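Local structure of beta-galactoside alpha-2,6-sialyltransferase (Photobacterium sp., 2Z4T) at residues 179-184 with 213-218; 207-212 with 225-230; 244-247 with 251-254; 258-263 with 283-288; 481-486 with 495-500. The protein probably transfers sialic acid from a CMP-linked donor to the 6-position of galactose in acceptors such as lactose, using a GT-B fold. All coordinates share one frame; numbering follows the deposited sequence.

Overall arrangement
Contacts 1, 2 and 4 form one continuous block of packing in the part of the GT-B enzyme built around the mixed sheet. Contacts 1 and 2 share helix 205-216 and have centres about 11 Å apart. The centres of contacts 2 and 4 are also about 11 Å apart, and a probable backbone hydrogen bond from Ile227 N to Pro287 O joins them. Contact 3 begins the helix, 249-265, on which contact 4 lies further along, their centres about 17 Å apart. Contact 5 belongs to the other, parallel sheet, about 26 Å from contact 3 between centres. None of the contacts reaches the CMP or the acceptor sugar: Leu229 lies about 13 Å from the galactose and Val483 about 13 Å from the CMP, measured from their side chains.

Contact 1 of 5, residues 179-184 with 213-218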
# COMPACT_ATOMS: atom_id res chain seq x y z
N ASP A 179 -19.29 4.41 6.36
CA ASP A 179 -19.05 3.79 7.66
C ASP A 179 -17.60 3.95 8.12
O ASP A 179 -17.33 3.98 9.30
CB ASP A 179 -19.60 2.34 7.78
CG ASP A 179 -18.87 1.33 6.88
OD1 ASP A 179 -18.43 1.68 5.76
OD2 ASP A 179 -18.75 0.16 7.29
N LEU A 180 -16.66 4.10 7.19
CA LEU A 180 -15.27 4.39 7.56
C LEU A 180 -15.18 5.81 8.12
O LEU A 180 -14.53 6.04 9.15
CB LEU A 180 -14.36 4.29 6.34
CG LEU A 180 -12.87 3.97 6.47
CD1 LEU A 180 -12.13 4.37 5.20
CD2 LEU A 180 -12.21 4.53 7.69
N VAL A 181 -15.85 6.74 7.44
CA VAL A 181 -15.87 8.15 7.88
C VAL A 181 -16.46 8.23 9.29
O VAL A 181 -15.83 8.81 10.19
CB VAL A 181 -16.61 9.08 6.88
CG1 VAL A 181 -16.81 10.47 7.47
CG2 VAL A 181 -15.88 9.16 5.55
N GLN A 182 -17.64 7.63 9.49
CA GLN A 182 -18.30 7.59 10.80
C GLN A 182 -17.39 7.04 11.89
O GLN A 182 -17.32 7.56 13.01
CB GLN A 182 -19.58 6.75 10.71
CG GLN A 182 -20.70 7.41 9.93
CD GLN A 182 -21.71 6.42 9.35
OE1 GLN A 182 -22.43 6.76 8.41
NE2 GLN A 182 -21.75 5.20 9.89
N GLU A 183 -16.68 5.96 11.57
CA GLU A 183 -15.78 5.38 12.56
C GLU A 183 -14.65 6.34 12.93
O GLU A 183 -14.29 6.46 14.11
CB GLU A 183 -15.25 4.02 12.13
CG GLU A 183 -14.53 3.26 13.24
CD GLU A 183 -15.37 3.15 14.54
OE1 GLU A 183 -16.56 2.74 14.46
OE2 GLU A 183 -14.83 3.50 15.63
N ILE A 184 -14.12 7.05 11.94
CA ILE A 184 -13.13 8.09 12.17
C ILE A 184 -13.72 9.24 13.04
O ILE A 184 -13.06 9.76 13.96
CB ILE A 184 -12.57 8.60 10.83
CG1 ILE A 184 -11.84 7.46 10.11
CG2 ILE A 184 -11.66 9.84 11.01
CD1 ILE A 184 -11.57 7.72 8.66
N LEU A 213 -11.63 14.47 5.50
CA LEU A 213 -11.04 15.72 5.93
C LEU A 213 -12.09 16.78 6.28
O LEU A 213 -11.85 17.64 7.14
CB LEU A 213 -10.01 16.22 4.93
CG LEU A 213 -8.74 15.37 4.96
CD1 LEU A 213 -7.89 15.67 3.75
CD2 LEU A 213 -7.95 15.56 6.25
N LYS A 214 -13.26 16.70 5.66
CA LYS A 214 -14.24 17.70 5.99
C LYS A 214 -14.97 17.43 7.29
O LYS A 214 -15.53 18.34 7.86
CB LYS A 214 -15.13 18.05 4.82
CG LYS A 214 -16.12 17.05 4.38
CD LYS A 214 -16.85 17.62 3.13
CE LYS A 214 -18.07 18.47 3.51
NZ LYS A 214 -18.89 18.79 2.30
N GLU A 215 -14.93 16.20 7.78
CA GLU A 215 -15.40 15.89 9.13
C GLU A 215 -14.36 16.30 10.15
O GLU A 215 -14.66 17.07 11.06
CB GLU A 215 -15.70 14.40 9.28
CG GLU A 215 -16.86 13.92 8.45
CD GLU A 215 -18.12 14.72 8.68
OE1 GLU A 215 -18.51 14.90 9.86
OE2 GLU A 215 -18.72 15.17 7.68
N LEU A 216 -13.15 15.80 9.98
CA LEU A 216 -12.02 16.09 10.86
C LEU A 216 -11.67 17.57 10.99
O LEU A 216 -11.17 18.02 12.03
CB LEU A 216 -10.79 15.31 10.39
CG LEU A 216 -10.87 13.80 10.60
CD1 LEU A 216 -9.53 13.11 10.31
CD2 LEU A 216 -11.32 13.51 12.04
N ASN A 217 -11.90 18.33 9.92
CA ASN A 217 -11.61 19.75 9.90
C ASN A 217 -12.18 20.53 11.09
O ASN A 217 -11.54 21.46 11.57
CB ASN A 217 -12.10 20.39 8.60
CG ASN A 217 -11.51 21.77 8.38
OD1 ASN A 217 -10.29 21.92 8.21
ND2 ASN A 217 -12.37 22.80 8.42
N SER A 218 -13.37 20.16 11.56
CA SER A 218 -13.98 20.87 12.68
C SER A 218 -13.51 20.39 14.06
O SER A 218 -13.90 20.97 15.09
CB SER A 218 -15.52 20.82 12.57
OG SER A 218 -15.97 19.48 12.46
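Ile184 and Leu216 form the buried, broader half of this helix-to-helix contact. The branch methyl CG2 of Ile184 sits over the forked end of Leu216, 3.8 Å from CD2 and 4.0 Å from CD1, so that one methyl is received by two. The two side chains meet at about a right angle. With chi1 near -63°, Ile184 turns CG2 away from its own backbone N and out toward helix 205-216, while its longer CG1 branch remains for other neighbours. A beta-branched residue suits this position because it can serve two surfaces at once, and a leucine suits the other because its fork gives a broad hydrocarbon end.

The second pair lies about a turn earlier on helix 178-190, but uses the next-door residue on helix 205-216. It is a single close touch between partly exposed residues: Val181 CG1 approaches the methylene Glu215 CG at 3.6 Å, again at roughly a right angle. In Glu215, chi1 (-66°) sets CG against Val181, and the bend at chi2 (-54°) then turns the carboxyl end aside. No hydrogen bond bridges the two segments, so the join rests on van der Waals packing, with 137 Å² buried in all.

The inner side is closed by the rest of the fold. Leu180 and Ile184 of helix 178-190 lie on strands 103-122 and 146-151, where Ile184 touches Leu117, Val119 and Tyr148, and Ile212 on helix 205-216 meets both Val181 and Ile184; the two helices thus pack side by side against the central sheet.

Contact 2 of 5, residues 207-212 with 225-230; sequences DNLVPI and TNIDLY
Leu209 reaches from its helix to Ile227 on the strand: Leu209 CD1 lies 3.5 Å from Ile227 CG2, a close methyl-to-methyl approach. The two side chains slide past each other in opposite directions. In Ile227, chi1 of -50° places CG2 opposite the backbone N, on the side met by the leucine. Leu209 has its CG beside its own backbone N (chi1 -60°), and chi2 of -170° then sends CD1 onward to the strand. Leu209 CD1 is also 4.5 Å from Leu229 CD2, a marginal touch. Helix 205-216 and strand 222-230 are successive elements of a beta-alpha-beta unit that starts with strand 194-201, and apolar residues at 227 and 229, two apart in the strand, present their side chains to the same helix-covered face. Trp282 touches all three and fills in beside them. On the opposite face of the strand polar residues alternate with these: Asn226 ND2 donates to Asp228 OD1 at 2.9 Å, with the acceptor in the amide plane but the donor well above the carboxylate plane.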
# COMPACT_ATOMS: atom_id res chain seq x y z
N ASP A 207 -11.83 11.94 -3.79
CA ASP A 207 -12.99 11.17 -3.31
C ASP A 207 -12.72 10.23 -2.14
O ASP A 207 -13.65 9.86 -1.42
CB ASP A 207 -13.59 10.32 -4.43
CG ASP A 207 -14.47 11.13 -5.39
OD1 ASP A 207 -14.96 12.21 -5.04
OD2 ASP A 207 -14.67 10.65 -6.53
N ASN A 208 -11.48 9.81 -1.94
CA ASN A 208 -11.14 9.04 -0.75
C ASN A 208 -10.92 9.90 0.49
O ASN A 208 -11.26 9.48 1.60
CB ASN A 208 -9.93 8.15 -0.99
CG ASN A 208 -10.22 7.00 -1.93
OD1 ASN A 208 -11.38 6.56 -2.07
ND2 ASN A 208 -9.17 6.49 -2.59
N LEU A 209 -10.35 11.09 0.32
CA LEU A 209 -9.88 11.84 1.48
C LEU A 209 -10.78 12.97 1.87
O LEU A 209 -10.97 13.23 3.05
CB LEU A 209 -8.44 12.30 1.31
CG LEU A 209 -7.46 11.15 1.10
CD1 LEU A 209 -6.07 11.69 1.18
CD2 LEU A 209 -7.64 10.03 2.11
N VAL A 210 -11.37 13.62 0.87
CA VAL A 210 -12.24 14.74 1.13
C VAL A 210 -13.31 14.43 2.17
O VAL A 210 -13.45 15.18 3.12
CB VAL A 210 -12.85 15.39 -0.15
CG1 VAL A 210 -14.00 16.35 0.23
CG2 VAL A 210 -11.76 16.12 -0.95
N PRO A 211 -14.07 13.31 2.01
CA PRO A 211 -15.14 13.12 3.01
C PRO A 211 -14.60 12.96 4.42
O PRO A 211 -15.28 13.29 5.37
CB PRO A 211 -15.85 11.83 2.56
CG PRO A 211 -15.46 11.66 1.15
CD PRO A 211 -14.06 12.23 1.01
N ILE A 212 -13.37 12.47 4.55
CA ILE A 212 -12.75 12.33 5.85
C ILE A 212 -12.30 13.70 6.36
O ILE A 212 -12.58 14.07 7.51
CB ILE A 212 -11.53 11.40 5.81
CG1 ILE A 212 -11.95 9.99 5.37
CG2 ILE A 212 -10.82 11.40 7.20
CD1 ILE A 212 -10.77 9.12 4.89
N THR A 225 -1.24 14.33 10.80
CA THR A 225 0.21 14.48 10.79
C THR A 225 0.84 14.23 9.42
O THR A 225 1.92 14.75 9.15
CB THR A 225 0.90 13.63 11.87
OG1 THR A 225 0.77 12.23 11.56
CG2 THR A 225 0.32 13.93 13.25
N ASN A 226 0.15 13.47 8.57
CA ASN A 226 0.67 13.13 7.23
C ASN A 226 -0.40 12.57 6.30
O ASN A 226 -1.30 11.82 6.73
CB ASN A 226 1.85 12.13 7.30
CG ASN A 226 2.45 11.80 5.93
OD1 ASN A 226 3.17 12.62 5.34
ND2 ASN A 226 2.14 10.61 5.40
N ILE A 227 -0.29 12.93 5.02
CA ILE A 227 -1.03 12.28 3.96
C ILE A 227 -0.04 11.68 2.97
O ILE A 227 0.81 12.39 2.42
CB ILE A 227 -2.02 13.24 3.24
CG1 ILE A 227 -2.88 13.99 4.26
CG2 ILE A 227 -2.86 12.47 2.23
CD1 ILE A 227 -3.87 14.96 3.67
N ASP A 228 -0.15 10.37 2.78
CA ASP A 228 0.64 9.64 1.78
C ASP A 228 -0.18 9.43 0.52
O ASP A 228 -1.33 8.99 0.59
CB ASP A 228 1.05 8.28 2.31
CG ASP A 228 2.27 8.33 3.19
OD1 ASP A 228 3.11 9.25 3.01
OD2 ASP A 228 2.40 7.42 4.07
N LEU A 229 0.41 9.73 -0.62
CA LEU A 229 -0.23 9.47 -1.90
C LEU A 229 0.60 8.48 -2.74
O LEU A 229 1.77 8.74 -3.05
CB LEU A 229 -0.49 10.79 -2.62
CG LEU A 229 -1.31 11.64 -1.64
CD1 LEU A 229 -0.77 13.06 -1.45
CD2 LEU A 229 -2.83 11.58 -1.88
N TYR A 230 -0.01 7.35 -3.06
CA TYR A 230 0.64 6.31 -3.84
C TYR A 230 -0.14 6.20 -5.13
O TYR A 230 -1.37 6.10 -5.09
CB TYR A 230 0.62 4.96 -3.09
CG TYR A 230 1.52 4.89 -1.89
CD1 TYR A 230 1.00 4.97 -0.59
CD2 TYR A 230 2.90 4.74 -2.03
CE1 TYR A 230 1.84 4.93 0.55
CE2 TYR A 230 3.76 4.67 -0.91
CZ TYR A 230 3.21 4.77 0.37
OH TYR A 230 4.05 4.70 1.46

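Contact 3 of 5, residues 244-247 with 251-254; sequences RDTL and DNLK
Thr246, which meets Asn252 across this contact, gives its backbone carbonyl to a shared grip: Lys249 NZ is hydrogen-bonded both by Thr246 O and by Arg244 O, which holds the chain in its bent course just as helix 249-265 begins. The side chain of Thr246 works differently. Its hydroxyl OG1 is hydrogen-bonded to the carbonyl of Trp243, three residues back along the chain, and this leaves its methyl to face Asn252. Thr246 CG2 lies 3.8 Å from Asn252 CG, the two side chains coming from opposite directions. The first torsion of Thr246 (chi1 -49°) explains the division of labour: OG1 lies beside the backbone N, while CG2 is turned opposite to that N and out toward the helix. Threonine fits such a place because one short side chain carries both a polar and an apolar branch. Asn252, for its part, is a polar residue that tolerates a partly exposed setting. Leu247 contributes mainly through its backbone.

The 81 Å² buried here belong to a surface turn that changes the direction of the chain. The turn links helix 234-243, where Tyr241 O receives Arg244 NE, to helix 249-265, and one residue on from Asn252, Leu253 packs on Leu307 and Tyr310 of helix 305-311.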
# COMPACT_ATOMS: atom_id res chain seq x y z
N ARG A 244 0.19 18.08 -19.66
CA ARG A 244 1.29 18.83 -20.24
C ARG A 244 0.76 20.03 -21.05
O ARG A 244 1.42 21.08 -21.07
CB ARG A 244 2.16 17.95 -21.13
CG ARG A 244 2.97 16.90 -20.39
CD ARG A 244 3.74 16.05 -21.39
NE ARG A 244 2.95 15.87 -22.61
CZ ARG A 244 3.46 15.76 -23.83
NH1 ARG A 244 4.77 15.80 -24.00
NH2 ARG A 244 2.65 15.63 -24.88
N ASP A 245 -0.41 19.88 -21.68
CA ASP A 245 -0.96 20.93 -22.56
C ASP A 245 -1.43 22.17 -21.79
O ASP A 245 -1.57 23.25 -22.37
CB ASP A 245 -2.14 20.42 -23.42
CG ASP A 245 -1.77 19.27 -24.35
OD1 ASP A 245 -0.57 18.98 -24.56
OD2 ASP A 245 -2.72 18.63 -24.87
N THR A 246 -1.68 22.01 -20.50
CA THR A 246 -2.26 23.09 -19.70
C THR A 246 -1.52 24.42 -19.87
O THR A 246 -0.32 24.49 -19.61
CB THR A 246 -2.33 22.69 -18.22
OG1 THR A 246 -2.91 21.39 -18.11
CG2 THR A 246 -3.18 23.65 -17.42
N LEU A 247 -2.22 25.45 -20.33
CA LEU A 247 -1.75 26.83 -20.20
C LEU A 247 -1.77 27.24 -18.74
O LEU A 247 -2.68 26.85 -17.99
CB LEU A 247 -2.68 27.82 -20.92
CG LEU A 247 -3.07 27.65 -22.37
CD1 LEU A 247 -3.83 28.89 -22.79
CD2 LEU A 247 -1.86 27.42 -23.26
N ASP A 251 -1.02 28.87 -12.28
CA ASP A 251 -2.35 29.42 -12.02
C ASP A 251 -3.37 28.31 -11.69
O ASP A 251 -4.09 28.43 -10.69
CB ASP A 251 -2.83 30.30 -13.17
CG ASP A 251 -2.06 31.63 -13.28
OD1 ASP A 251 -1.39 32.03 -12.30
OD2 ASP A 251 -2.12 32.28 -14.35
N ASN A 252 -3.41 27.25 -12.50
CA ASN A 252 -4.39 26.16 -12.34
C ASN A 252 -4.23 25.44 -11.02
O ASN A 252 -5.20 25.13 -10.34
CB ASN A 252 -4.29 25.13 -13.47
CG ASN A 252 -5.04 25.54 -14.73
OD1 ASN A 252 -4.67 26.50 -15.42
ND2 ASN A 252 -6.09 24.81 -15.05
N LEU A 253 -2.98 25.18 -10.67
CA LEU A 253 -2.68 24.51 -9.41
C LEU A 253 -3.08 25.35 -8.20
O LEU A 253 -3.62 24.80 -7.23
CB LEU A 253 -1.20 24.12 -9.35
CG LEU A 253 -0.77 23.06 -10.37
CD1 LEU A 253 0.72 23.11 -10.59
CD2 LEU A 253 -1.21 21.68 -9.91
N LYS A 254 -2.84 26.66 -8.26
CA LYS A 254 -3.22 27.55 -7.16
C LYS A 254 -4.74 27.65 -7.00
O LYS A 254 -5.26 27.72 -5.89
CB LYS A 254 -2.60 28.94 -7.33
CG LYS A 254 -1.12 29.03 -6.99
CD LYS A 254 -0.54 30.30 -7.59
CE LYS A 254 0.77 30.75 -6.91
NZ LYS A 254 1.26 32.02 -7.55

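Contact 4 of 5, residues 258-263 with 283-288; sequences DYLEDV and QKLYPA
Leu285 carries this contact almost alone, dividing its two methyls between neighbouring residues of helix 249-265. Leu285 CD1 meets Leu260, 3.8 Å from both CG and CD2, an ordinary apolar packing distance. Leu285 CD2 lies instead along the whole side chain of Glu261, from CB to the carboxylate group, 3.7 Å from Glu261 CD and 3.9 Å from Glu261 OE2. Glu261 is extended beyond CG, which itself stands opposite the backbone N (chi1 -163°), and so it offers its full length to the methyl. The leucine meets both partners at a slant. A forked residue is well chosen here, since its two ends can be given to two adjoining positions of one helix.

In the next shell, Glu261 OE1 is held in a salt bridge by Lys257, one helical turn earlier, whose side chain also touches Leu285. Leu260 is backed by Phe206 of helix 205-216 and by Trp282, which belongs to the same short helix as Leu285. Further out, Gln283 NE2 is bound to the carbonyls of Tyr280 and Tyr310, and Lys284 makes a cation-pi contact with Tyr310, tying 282-285 to these residues just before the chain enters strand 288-292.

The chemistry is mixed: one methyl is packed against a buried leucine, the other against a partly exposed acid. No hydrogen bond crosses, so the join rests on van der Waals packing and burial of apolar surface, and the salt bridge with Lys257 probably offsets the charge that lies beside the methyl.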
# COMPACT_ATOMS: atom_id res chain seq x y z
N ASP A 258 -7.22 26.52 -3.53
CA ASP A 258 -8.35 27.26 -2.93
C ASP A 258 -9.62 26.42 -3.03
O ASP A 258 -10.43 26.38 -2.09
CB ASP A 258 -8.56 28.61 -3.63
CG ASP A 258 -7.35 29.53 -3.49
OD1 ASP A 258 -6.72 29.55 -2.42
OD2 ASP A 258 -7.04 30.23 -4.47
N TYR A 259 -9.75 25.74 -4.16
CA TYR A 259 -10.91 24.91 -4.42
C TYR A 259 -10.96 23.79 -3.39
O TYR A 259 -11.99 23.62 -2.70
CB TYR A 259 -10.89 24.34 -5.84
CG TYR A 259 -11.94 23.29 -6.05
CD1 TYR A 259 -13.28 23.65 -6.26
CD2 TYR A 259 -11.61 21.94 -6.00
CE1 TYR A 259 -14.26 22.65 -6.44
CE2 TYR A 259 -12.57 20.96 -6.18
CZ TYR A 259 -13.88 21.31 -6.40
OH TYR A 259 -14.80 20.31 -6.56
N LEU A 260 -9.85 23.06 -3.28
CA LEU A 260 -9.73 21.95 -2.33
C LEU A 260 -9.94 22.44 -0.91
O LEU A 260 -10.70 21.84 -0.14
CB LEU A 260 -8.37 21.22 -2.49
CG LEU A 260 -8.13 19.95 -1.67
CD1 LEU A 260 -9.18 18.91 -1.97
CD2 LEU A 260 -6.75 19.35 -1.91
N GLU A 261 -9.28 23.55 -0.56
CA GLU A 261 -9.47 24.18 0.74
C GLU A 261 -10.93 24.50 1.06
O GLU A 261 -11.40 24.21 2.16
CB GLU A 261 -8.61 25.44 0.88
CG GLU A 261 -8.46 25.87 2.34
CD GLU A 261 -7.41 26.93 2.55
OE1 GLU A 261 -7.09 27.65 1.57
OE2 GLU A 261 -6.92 27.04 3.69
N ASP A 262 -11.64 25.09 0.10
CA ASP A 262 -13.04 25.46 0.26
C ASP A 262 -13.98 24.27 0.38
O ASP A 262 -14.99 24.35 1.09
CB ASP A 262 -13.50 26.37 -0.89
CG ASP A 262 -12.89 27.76 -0.81
OD1 ASP A 262 -12.38 28.14 0.27
OD2 ASP A 262 -12.92 28.46 -1.84
N VAL A 263 -13.66 23.20 -0.35
CA VAL A 263 -14.45 21.98 -0.30
C VAL A 263 -14.33 21.36 1.11
O VAL A 263 -15.34 21.06 1.74
CB VAL A 263 -14.03 20.99 -1.43
CG1 VAL A 263 -14.54 19.60 -1.15
CG2 VAL A 263 -14.52 21.48 -2.78
N GLN A 283 -0.15 18.70 -0.42
CA GLN A 283 1.04 19.23 0.25
C GLN A 283 0.95 20.71 0.59
O GLN A 283 1.70 21.21 1.44
CB GLN A 283 2.30 18.99 -0.62
CG GLN A 283 2.51 19.98 -1.77
CD GLN A 283 1.56 19.77 -2.95
OE1 GLN A 283 0.61 19.00 -2.88
NE2 GLN A 283 1.84 20.47 -4.05
N LYS A 284 0.04 21.43 -0.08
CA LYS A 284 -0.17 22.84 0.22
C LYS A 284 -1.06 23.05 1.44
O LYS A 284 -1.12 24.15 1.96
CB LYS A 284 -0.79 23.56 -0.98
CG LYS A 284 0.09 23.61 -2.22
CD LYS A 284 1.33 24.45 -1.99
CE LYS A 284 2.44 23.98 -2.88
NZ LYS A 284 3.48 25.02 -3.07
N LEU A 285 -1.75 22.00 1.88
CA LEU A 285 -2.72 22.12 2.97
C LEU A 285 -2.40 21.25 4.16
O LEU A 285 -2.98 21.45 5.23
CB LEU A 285 -4.14 21.79 2.48
CG LEU A 285 -4.77 22.69 1.40
CD1 LEU A 285 -5.95 22.00 0.75
CD2 LEU A 285 -5.24 23.96 2.02
N TYR A 286 -1.50 20.29 3.99
CA TYR A 286 -1.22 19.31 5.02
C TYR A 286 0.21 18.86 4.85
O TYR A 286 0.76 19.01 3.77
CB TYR A 286 -2.14 18.09 4.88
CG TYR A 286 -3.60 18.38 5.09
CD1 TYR A 286 -4.45 18.57 4.00
CD2 TYR A 286 -4.14 18.46 6.37
CE1 TYR A 286 -5.81 18.87 4.18
CE2 TYR A 286 -5.50 18.75 6.57
CZ TYR A 286 -6.32 18.94 5.46
OH TYR A 286 -7.67 19.21 5.64
N PRO A 287 0.83 18.32 5.91
CA PRO A 287 2.07 17.61 5.65
C PRO A 287 1.72 16.40 4.81
O PRO A 287 0.80 15.65 5.17
CB PRO A 287 2.55 17.17 7.05
CG PRO A 287 1.81 18.12 8.02
CD PRO A 287 0.47 18.32 7.35
N ALA A 288 2.40 16.22 3.68
CA ALA A 288 2.00 15.20 2.72
C ALA A 288 3.20 14.71 1.94
O ALA A 288 4.14 15.46 1.75
CB ALA A 288 0.97 15.76 1.77

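Contact 5 of 5, residues 481-486 with 495-500; sequences PLVQVM and ENVLFW
Val483 is turned by chi1 of 178° so that its two methyls part toward two residues of the 495-500 segment: CG1, opposite the backbone N, points to Val497, and CG2, beside that N, points to Phe499. Val483 CG1 alone meets both methyls of Val497, 3.9 Å from Val497 CG2 and 4.1 Å from Val497 CG1, the side chains crossing obliquely. Phe499 reaches in the opposite sense. Its chi1 of -62° and chi2 of -84° bring the ring round until Phe499 CE1 is 3.8 Å and Phe499 CZ 4.1 Å from Val483 CG2. A compact, beta-branched valine suits the helix because both its arms lie close to the backbone and so let the helix sit near the 495-500 segment.

The helix, 481-488, is the crossover of a beta-alpha-beta unit, leading from strand 460-465 to the edge strand 498-499 of the six-stranded parallel sheet. Phe465, on strand 460-465, touches both Val483 and Phe499 and completes the cluster.

All three touching residues are buried and no hydrogen bond joins the segments, so hydrophobic burial and close packing, with 107 Å² covered, hold the helix to the 495-500 segment, while two backbone polar atoms beside the cluster are bound from outside it, Phe499 N by Asp502 and Val497 O by Arg474.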
# COMPACT_ATOMS: atom_id res chain seq x y z
N PRO A 481 -1.45 7.98 -25.06
CA PRO A 481 -0.67 8.51 -23.94
C PRO A 481 0.19 7.47 -23.23
O PRO A 481 1.36 7.72 -22.91
CB PRO A 481 -1.75 9.06 -23.00
CG PRO A 481 -2.83 9.47 -23.93
CD PRO A 481 -2.87 8.38 -24.95
N LEU A 482 -0.39 6.30 -23.01
CA LEU A 482 0.35 5.27 -22.32
C LEU A 482 1.61 4.95 -23.13
O LEU A 482 2.71 4.84 -22.57
CB LEU A 482 -0.52 4.03 -22.06
CG LEU A 482 0.20 2.94 -21.25
CD1 LEU A 482 0.55 3.46 -19.84
CD2 LEU A 482 -0.54 1.59 -21.20
N VAL A 483 1.45 4.87 -24.46
CA VAL A 483 2.60 4.58 -25.32
C VAL A 483 3.66 5.67 -25.18
O VAL A 483 4.84 5.36 -24.98
CB VAL A 483 2.23 4.40 -26.80
CG1 VAL A 483 3.48 4.15 -27.62
CG2 VAL A 483 1.25 3.26 -26.97
N GLN A 484 3.23 6.93 -25.26
CA GLN A 484 4.14 8.06 -25.14
C GLN A 484 4.77 8.21 -23.74
O GLN A 484 5.93 8.56 -23.65
CB GLN A 484 3.45 9.38 -25.60
CG GLN A 484 3.13 9.47 -27.10
CD GLN A 484 4.38 9.25 -27.99
OE1 GLN A 484 5.42 9.86 -27.78
NE2 GLN A 484 4.26 8.34 -28.95
N VAL A 485 4.03 7.90 -22.67
CA VAL A 485 4.64 7.80 -21.33
C VAL A 485 5.95 6.97 -21.42
O VAL A 485 6.94 7.32 -20.76
CB VAL A 485 3.66 7.44 -20.25
CG1 VAL A 485 4.38 7.31 -18.91
CG2 VAL A 485 2.60 8.55 -20.17
N MET A 486 5.96 5.82 -22.08
CA MET A 486 6.44 4.57 -21.51
C MET A 486 7.72 4.66 -22.41
O MET A 486 8.83 4.26 -22.02
CB MET A 486 5.60 3.35 -21.84
CG MET A 486 4.68 2.95 -20.69
SD MET A 486 4.23 1.23 -20.73
CE MET A 486 2.66 1.32 -21.45
N GLU A 495 10.33 3.08 -32.29
CA GLU A 495 10.44 2.26 -33.50
C GLU A 495 10.16 0.77 -33.23
O GLU A 495 9.90 0.02 -34.16
CB GLU A 495 11.78 2.49 -34.22
CG GLU A 495 13.08 2.18 -33.40
CD GLU A 495 13.40 3.22 -32.29
OE1 GLU A 495 12.66 4.24 -32.15
OE2 GLU A 495 14.39 3.01 -31.56
N ASN A 496 10.18 0.35 -31.97
CA ASN A 496 9.91 -1.04 -31.61
C ASN A 496 8.58 -1.31 -30.87
O ASN A 496 8.33 -2.46 -30.46
CB ASN A 496 11.04 -1.61 -30.74
CG ASN A 496 12.42 -1.44 -31.36
OD1 ASN A 496 12.58 -1.10 -32.54
ND2 ASN A 496 13.45 -1.68 -30.55
N VAL A 497 7.76 -0.29 -30.66
CA VAL A 497 6.48 -0.47 -29.98
C VAL A 497 5.68 -1.49 -30.76
O VAL A 497 5.65 -1.43 -32.00
CB VAL A 497 5.67 0.85 -29.93
CG1 VAL A 497 4.24 0.59 -29.56
CG2 VAL A 497 6.30 1.84 -28.97
N LEU A 498 5.05 -2.43 -30.06
CA LEU A 498 4.18 -3.41 -30.71
C LEU A 498 2.73 -3.22 -30.27
O LEU A 498 2.48 -2.95 -29.12
CB LEU A 498 4.63 -4.84 -30.35
CG LEU A 498 6.09 -5.14 -30.70
CD1 LEU A 498 6.62 -6.38 -29.97
CD2 LEU A 498 6.23 -5.28 -32.24
N PHE A 499 1.78 -3.37 -31.18
CA PHE A 499 0.38 -3.36 -30.79
C PHE A 499 -0.15 -4.73 -31.11
O PHE A 499 0.31 -5.31 -32.06
CB PHE A 499 -0.41 -2.28 -31.56
CG PHE A 499 0.06 -0.91 -31.30
CD1 PHE A 499 -0.40 -0.20 -30.18
CD2 PHE A 499 0.98 -0.31 -32.16
CE1 PHE A 499 0.06 1.10 -29.91
CE2 PHE A 499 1.45 0.98 -31.91
CZ PHE A 499 0.99 1.69 -30.79
N TRP A 500 -1.10 -5.26 -30.36
CA TRP A 500 -1.75 -6.56 -30.60
C TRP A 500 -1.95 -6.87 -32.06
O TRP A 500 -1.99 -8.03 -32.49
CB TRP A 500 -3.14 -6.59 -29.97
CG TRP A 500 -3.19 -6.91 -28.51
CD1 TRP A 500 -2.21 -7.48 -27.76
CD2 TRP A 500 -4.31 -6.71 -27.64
NE1 TRP A 500 -2.64 -7.63 -26.46
CE2 TRP A 500 -3.93 -7.18 -26.36
CE3 TRP A 500 -5.60 -6.20 -27.82
CZ2 TRP A 500 -4.79 -7.13 -25.25
CZ3 TRP A 500 -6.46 -6.15 -26.71
CH2 TRP A 500 -6.05 -6.62 -25.45